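Local coordinates for putative Phosphate (PDB 3DAO), which is probably a phosphate-ester hydrolase of the haloacid dehalogenase-like family, its exact substrate not being established, at residues Phe169-Pro174 with Glu179-Val184; Met45-Arg50 with Gly274-Leu279. All blocks are in the same frame, centred on the assembly; numbering follows the deposited sequence.

Two largely apolar contacts on opposite sides of one molecule are consistent with the division into core and cap known in the haloacid dehalogenase-like family. Interaction 2 brings together helices 42-53 and 274-281, which pack side by side next to the eight-stranded sheet of the probable core. Interaction 1 joins strand 168-172 of the other, six-stranded sheet to helix 177-181, in what is probably the cap. Along the chain, both halves of interaction 1 fall between those of interaction 2. The centres are 41 Å apart, and no strand or helix is shared. The core is thus closed by early and late segments, whereas the probable cap, a middle insertion, has local contacts of its own.

Interaction 1 of 2, residues Phe169-Pro174 with Glu179-Val184; sequences FTVFHP and ELCTPV
Leu180 brings its CD1 methyl obliquely against the imidazole ring of His173 in an off-centre CH-pi contact. The methyl lies 4.1 Å from the ring centroid, 30° off the ring normal. It comes nearest at one ring carbon, where Leu180 CD1 is 3.6 Å from His173 CD2. The torsion that swings His173 CG anti to its backbone N (chi1 -172°) carries the ring out toward the helix. His173 ND1 has partners of its own, accepting hydrogen bonds from the backbone N of Asp175 and of Lys176 in the turn that follows, which should restrain the ring's rotation. One layer deeper, the CG1 methyl of Val171 meets the thiol of Cys181, with Val171 CG1 4.1 Å from Cys181 SG; Val114 and Phe185 also pack on Val171, and Val203 on Cys181. After strand 168-172 the chain turns back through a short connection, so that helix 177-181 lies against the six-stranded sheet. No hydrogen bond crosses between 169-174 and 179-184: the pairing is purely van der Waals and CH-pi in kind, and the polar bonds of the histidine serve the turn instead.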
loop_
_atom_site.group_PDB
_atom_site.type_symbol
_atom_site.label_atom_id
_atom_site.label_comp_id
_atom_site.label_asym_id
_atom_site.label_seq_id
_atom_site.Cartn_x
_atom_site.Cartn_y
_atom_site.Cartn_z
ATOM N N PHE A 169 -9.594 5.382 6.507
ATOM C CA PHE A 169 -10.035 6.561 7.235
ATOM C C PHE A 169 -8.766 7.113 7.868
ATOM O O PHE A 169 -8.032 6.398 8.557
ATOM C CB PHE A 169 -11.076 6.240 8.295
ATOM C CG PHE A 169 -11.435 7.442 9.162
ATOM C CD1 PHE A 169 -12.470 8.260 8.830
ATOM C CD2 PHE A 169 -10.718 7.722 10.305
ATOM C CE1 PHE A 169 -12.789 9.370 9.600
ATOM C CE2 PHE A 169 -11.052 8.821 11.091
ATOM C CZ PHE A 169 -12.098 9.632 10.723
ATOM N N THR A 170 -8.519 8.385 7.612
ATOM C CA THR A 170 -7.316 9.041 8.056
ATOM C C THR A 170 -7.572 10.304 8.860
ATOM O O THR A 170 -8.372 11.161 8.468
ATOM C CB THR A 170 -6.480 9.443 6.821
ATOM O OG1 THR A 170 -6.044 8.245 6.137
ATOM C CG2 THR A 170 -5.239 10.273 7.207
ATOM N N VAL A 171 -6.856 10.412 9.975
ATOM C CA VAL A 171 -6.914 11.615 10.833
ATOM C C VAL A 171 -5.656 12.426 10.584
ATOM O O VAL A 171 -4.573 11.879 10.457
ATOM C CB VAL A 171 -6.967 11.261 12.334
ATOM C CG1 VAL A 171 -7.343 12.502 13.141
ATOM C CG2 VAL A 171 -7.974 10.070 12.587
ATOM N N PHE A 172 -5.837 13.734 10.501
ATOM C CA PHE A 172 -4.758 14.698 10.327
ATOM C C PHE A 172 -4.757 15.805 11.371
ATOM O O PHE A 172 -5.798 16.313 11.807
ATOM C CB PHE A 172 -4.858 15.390 8.956
ATOM C CG PHE A 172 -3.848 16.503 8.772
ATOM C CD1 PHE A 172 -2.553 16.208 8.451
ATOM C CD2 PHE A 172 -4.208 17.834 8.909
ATOM C CE1 PHE A 172 -1.597 17.222 8.286
ATOM C CE2 PHE A 172 -3.251 18.843 8.725
ATOM C CZ PHE A 172 -1.968 18.521 8.431
ATOM N N HIS A 173 -3.549 16.101 11.803
ATOM C CA HIS A 173 -3.253 17.303 12.608
ATOM C C HIS A 173 -1.864 17.812 12.186
ATOM O O HIS A 173 -0.985 17.014 11.938
ATOM C CB HIS A 173 -3.292 17.058 14.124
ATOM C CG HIS A 173 -3.178 18.316 14.931
ATOM N ND1 HIS A 173 -1.965 18.890 15.255
ATOM C CD2 HIS A 173 -4.128 19.127 15.447
ATOM C CE1 HIS A 173 -2.182 19.987 15.966
ATOM N NE2 HIS A 173 -3.484 20.155 16.092
ATOM N N PRO A 174 -1.651 19.137 12.130
ATOM C CA PRO A 174 -0.342 19.655 11.745
ATOM C C PRO A 174 0.844 19.177 12.540
ATOM O O PRO A 174 1.957 19.140 12.020
ATOM C CB PRO A 174 -0.498 21.148 12.000
ATOM C CG PRO A 174 -1.868 21.403 11.690
ATOM C CD PRO A 174 -2.598 20.243 12.342
ATOM N N GLU A 179 -0.769 12.057 19.144
ATOM C CA GLU A 179 -0.841 12.536 20.525
ATOM C C GLU A 179 -2.296 12.810 20.886
ATOM O O GLU A 179 -2.772 12.443 21.970
ATOM C CB GLU A 179 0.005 13.780 20.704
ATOM C CG GLU A 179 -0.191 14.439 22.067
ATOM C CD GLU A 179 0.658 15.662 22.239
ATOM O OE1 GLU A 179 1.841 15.625 21.850
ATOM O OE2 GLU A 179 0.141 16.670 22.761
ATOM N N LEU A 180 -3.016 13.461 19.985
ATOM C CA LEU A 180 -4.419 13.737 20.256
ATOM C C LEU A 180 -5.286 12.490 20.165
ATOM O O LEU A 180 -6.334 12.414 20.801
ATOM C CB LEU A 180 -4.973 14.802 19.321
ATOM C CG LEU A 180 -4.497 16.238 19.578
ATOM C CD1 LEU A 180 -4.931 17.163 18.397
ATOM C CD2 LEU A 180 -5.035 16.701 20.939
ATOM N N CYS A 181 -4.880 11.529 19.339
ATOM C CA CYS A 181 -5.654 10.312 19.139
ATOM C C CYS A 181 -5.458 9.277 20.249
ATOM O O CYS A 181 -6.273 8.385 20.433
ATOM C CB CYS A 181 -5.293 9.624 17.809
ATOM S SG CYS A 181 -5.923 10.455 16.339
ATOM N N THR A 182 -4.379 9.421 20.994
ATOM C CA THR A 182 -4.022 8.408 22.000
ATOM C C THR A 182 -4.986 8.211 23.190
ATOM O O THR A 182 -5.292 7.069 23.545
ATOM C CB THR A 182 -2.595 8.604 22.488
ATOM O OG1 THR A 182 -1.723 8.016 21.509
ATOM C CG2 THR A 182 -2.364 7.898 23.841
ATOM N N PRO A 183 -5.480 9.292 23.780
ATOM C CA PRO A 183 -6.294 9.106 24.997
ATOM C C PRO A 183 -7.576 8.328 24.815
ATOM O O PRO A 183 -7.979 7.599 25.728
ATOM C CB PRO A 183 -6.627 10.533 25.397
ATOM C CG PRO A 183 -5.517 11.326 24.859
ATOM C CD PRO A 183 -5.123 10.700 23.579
ATOM N N VAL A 184 -8.215 8.490 23.659
ATOM C CA VAL A 184 -9.504 7.807 23.367
ATOM C C VAL A 184 -9.604 7.124 21.992
ATOM O O VAL A 184 -10.009 5.979 21.870
ATOM C CB VAL A 184 -10.691 8.783 23.481
ATOM C CG1 VAL A 184 -12.012 8.111 23.092
ATOM C CG2 VAL A 184 -10.783 9.414 24.910
#

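Interaction 2 of 2, residues Met45-Arg50 with Gly274-Leu279; sequences MSVIDR and GVLSVL
Val47 splits its two methyls between two leucines of the opposing helix, and this division accounts for two of the three side-chain pairs. Its CG1 branch, anti to the backbone N, reaches the base of the Leu279 side chain, with Val47 CG1 3.8 Å from Leu279 CB. The CG2 branch turns instead to the end of Leu276, where Val47 CG2 and Leu276 CD1 are 3.9 Å apart; the same leucine methyl also lies near Val47 CB. Leu276 and Leu279 stand three residues apart on one side of their helix, and the valine is met by a branch tip from one and by the stem of the other. Leu276 does not start out aimed at the partner helix: its CG lies anti to the backbone N (chi1 -179°), and the turn at chi2 (61°) then brings CD1 to Val47. Leu279 CB serves Val47, while farther out along the same side chain Leu279 CD1 touches Ile48 CG1 at 4.0 Å. Leu279 therefore bridges two successive residues of helix 42-53, just as Val47 bridges two leucines one turn apart. Each of the three pairs meets at a slant, and no hydrogen bond crosses between the segments, so the interface rests on branched aliphatic groups, all four buried. The segment axes pass 10.2 Å apart at closest, their N-to-C directions differing by 33°, a spacing that the valine, isoleucine and leucine side chains span. Around this pair, Leu279 also touches Leu51 farther along helix 42-53 and Phe233 of the central strand 230-234, Val275 and Val278 rest on Cys267 of the edge strand 265-267, and Ile48 touches Ile76. Helix 274-281 thus lies alongside helix 42-53 while also resting on strands 230-234 and 265-267 of the core sheet.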
loop_
_atom_site.group_PDB
_atom_site.type_symbol
_atom_site.label_atom_id
_atom_site.label_comp_id
_atom_site.label_asym_id
_atom_site.label_seq_id
_atom_site.Cartn_x
_atom_site.Cartn_y
_atom_site.Cartn_z
HETATM N N MSE A 45 11.168 -3.236 -17.281
HETATM C CA MSE A 45 9.959 -3.673 -17.986
HETATM C C MSE A 45 10.299 -4.870 -18.842
HETATM O O MSE A 45 9.544 -5.807 -18.932
HETATM C CB MSE A 45 9.357 -2.571 -18.865
HETATM C CG MSE A 45 9.043 -1.257 -18.198
HETATM SE SE MSE A 45 7.738 -1.416 -16.774
HETATM C CE MSE A 45 8.960 -1.308 -15.250
ATOM N N SER A 46 11.478 -4.840 -19.465
ATOM C CA SER A 46 11.886 -5.939 -20.359
ATOM C C SER A 46 12.119 -7.229 -19.617
ATOM O O SER A 46 11.681 -8.307 -20.002
ATOM C CB SER A 46 13.146 -5.539 -21.143
ATOM O OG SER A 46 13.621 -6.645 -21.908
ATOM N N VAL A 47 12.816 -7.102 -18.490
ATOM C CA VAL A 47 13.148 -8.278 -17.681
ATOM C C VAL A 47 11.884 -8.896 -17.077
ATOM O O VAL A 47 11.665 -10.098 -17.157
ATOM C CB VAL A 47 14.220 -7.919 -16.606
ATOM C CG1 VAL A 47 14.387 -9.037 -15.609
ATOM C CG2 VAL A 47 15.569 -7.566 -17.289
ATOM N N ILE A 48 11.012 -8.056 -16.531
ATOM C CA ILE A 48 9.769 -8.554 -15.921
ATOM C C ILE A 48 8.903 -9.248 -16.978
ATOM O O ILE A 48 8.335 -10.316 -16.758
ATOM C CB ILE A 48 9.004 -7.398 -15.181
ATOM C CG1 ILE A 48 9.798 -6.939 -13.952
ATOM C CG2 ILE A 48 7.603 -7.809 -14.849
ATOM C CD1 ILE A 48 9.299 -5.624 -13.342
ATOM N N ASP A 49 8.883 -8.667 -18.166
ATOM C CA ASP A 49 8.082 -9.208 -19.270
ATOM C C ASP A 49 8.605 -10.601 -19.588
ATOM O O ASP A 49 7.842 -11.570 -19.733
ATOM C CB ASP A 49 8.172 -8.293 -20.509
ATOM C CG ASP A 49 7.196 -8.686 -21.580
ATOM O OD1 ASP A 49 6.009 -8.825 -21.286
ATOM O OD2 ASP A 49 7.626 -8.923 -22.710
ATOM N N ARG A 50 9.928 -10.712 -19.574
ATOM C CA ARG A 50 10.585 -11.994 -19.877
ATOM C C ARG A 50 10.288 -13.052 -18.826
ATOM O O ARG A 50 10.030 -14.211 -19.125
ATOM C CB ARG A 50 12.105 -11.802 -20.049
ATOM C CG ARG A 50 12.516 -11.085 -21.346
ATOM C CD ARG A 50 13.953 -10.580 -21.299
ATOM N NE ARG A 50 14.807 -11.726 -21.511
ATOM C CZ ARG A 50 16.094 -11.799 -21.212
ATOM N NH1 ARG A 50 16.717 -10.785 -20.660
ATOM N NH2 ARG A 50 16.744 -12.933 -21.456
ATOM N N GLY A 274 19.428 -2.621 -7.741
ATOM C CA GLY A 274 19.639 -3.923 -7.115
ATOM C C GLY A 274 18.582 -4.976 -7.390
ATOM O O GLY A 274 18.870 -6.157 -7.590
ATOM N N VAL A 275 17.323 -4.577 -7.365
ATOM C CA VAL A 275 16.264 -5.559 -7.633
ATOM C C VAL A 275 16.408 -6.050 -9.092
ATOM O O VAL A 275 16.267 -7.232 -9.373
ATOM C CB VAL A 275 14.852 -4.999 -7.374
ATOM C CG1 VAL A 275 13.819 -5.987 -7.873
ATOM C CG2 VAL A 275 14.657 -4.735 -5.860
ATOM N N LEU A 276 16.792 -5.147 -9.973
ATOM C CA LEU A 276 16.953 -5.501 -11.396
ATOM C C LEU A 276 17.961 -6.623 -11.519
ATOM O O LEU A 276 17.757 -7.609 -12.247
ATOM C CB LEU A 276 17.358 -4.309 -12.232
ATOM C CG LEU A 276 17.522 -4.614 -13.739
ATOM C CD1 LEU A 276 16.222 -5.109 -14.359
ATOM C CD2 LEU A 276 17.984 -3.380 -14.427
ATOM N N SER A 277 19.053 -6.505 -10.778
ATOM C CA SER A 277 20.100 -7.538 -10.854
ATOM C C SER A 277 19.618 -8.886 -10.404
ATOM O O SER A 277 19.944 -9.897 -11.006
ATOM C CB SER A 277 21.353 -7.150 -10.070
ATOM O OG SER A 277 21.904 -5.990 -10.631
ATOM N N VAL A 278 18.785 -8.922 -9.385
ATOM C CA VAL A 278 18.274 -10.204 -8.915
ATOM C C VAL A 278 17.293 -10.782 -9.922
ATOM O O VAL A 278 17.323 -11.950 -10.267
ATOM C CB VAL A 278 17.596 -10.052 -7.528
ATOM C CG1 VAL A 278 17.065 -11.336 -7.073
ATOM C CG2 VAL A 278 18.608 -9.470 -6.509
ATOM N N LEU A 279 16.415 -9.927 -10.412
ATOM C CA LEU A 279 15.441 -10.383 -11.385
ATOM C C LEU A 279 16.177 -10.986 -12.590
ATOM O O LEU A 279 15.745 -12.000 -13.131
ATOM C CB LEU A 279 14.546 -9.248 -11.852
ATOM C CG LEU A 279 13.598 -8.657 -10.813
ATOM C CD1 LEU A 279 12.820 -7.497 -11.410
ATOM C CD2 LEU A 279 12.661 -9.734 -10.345
#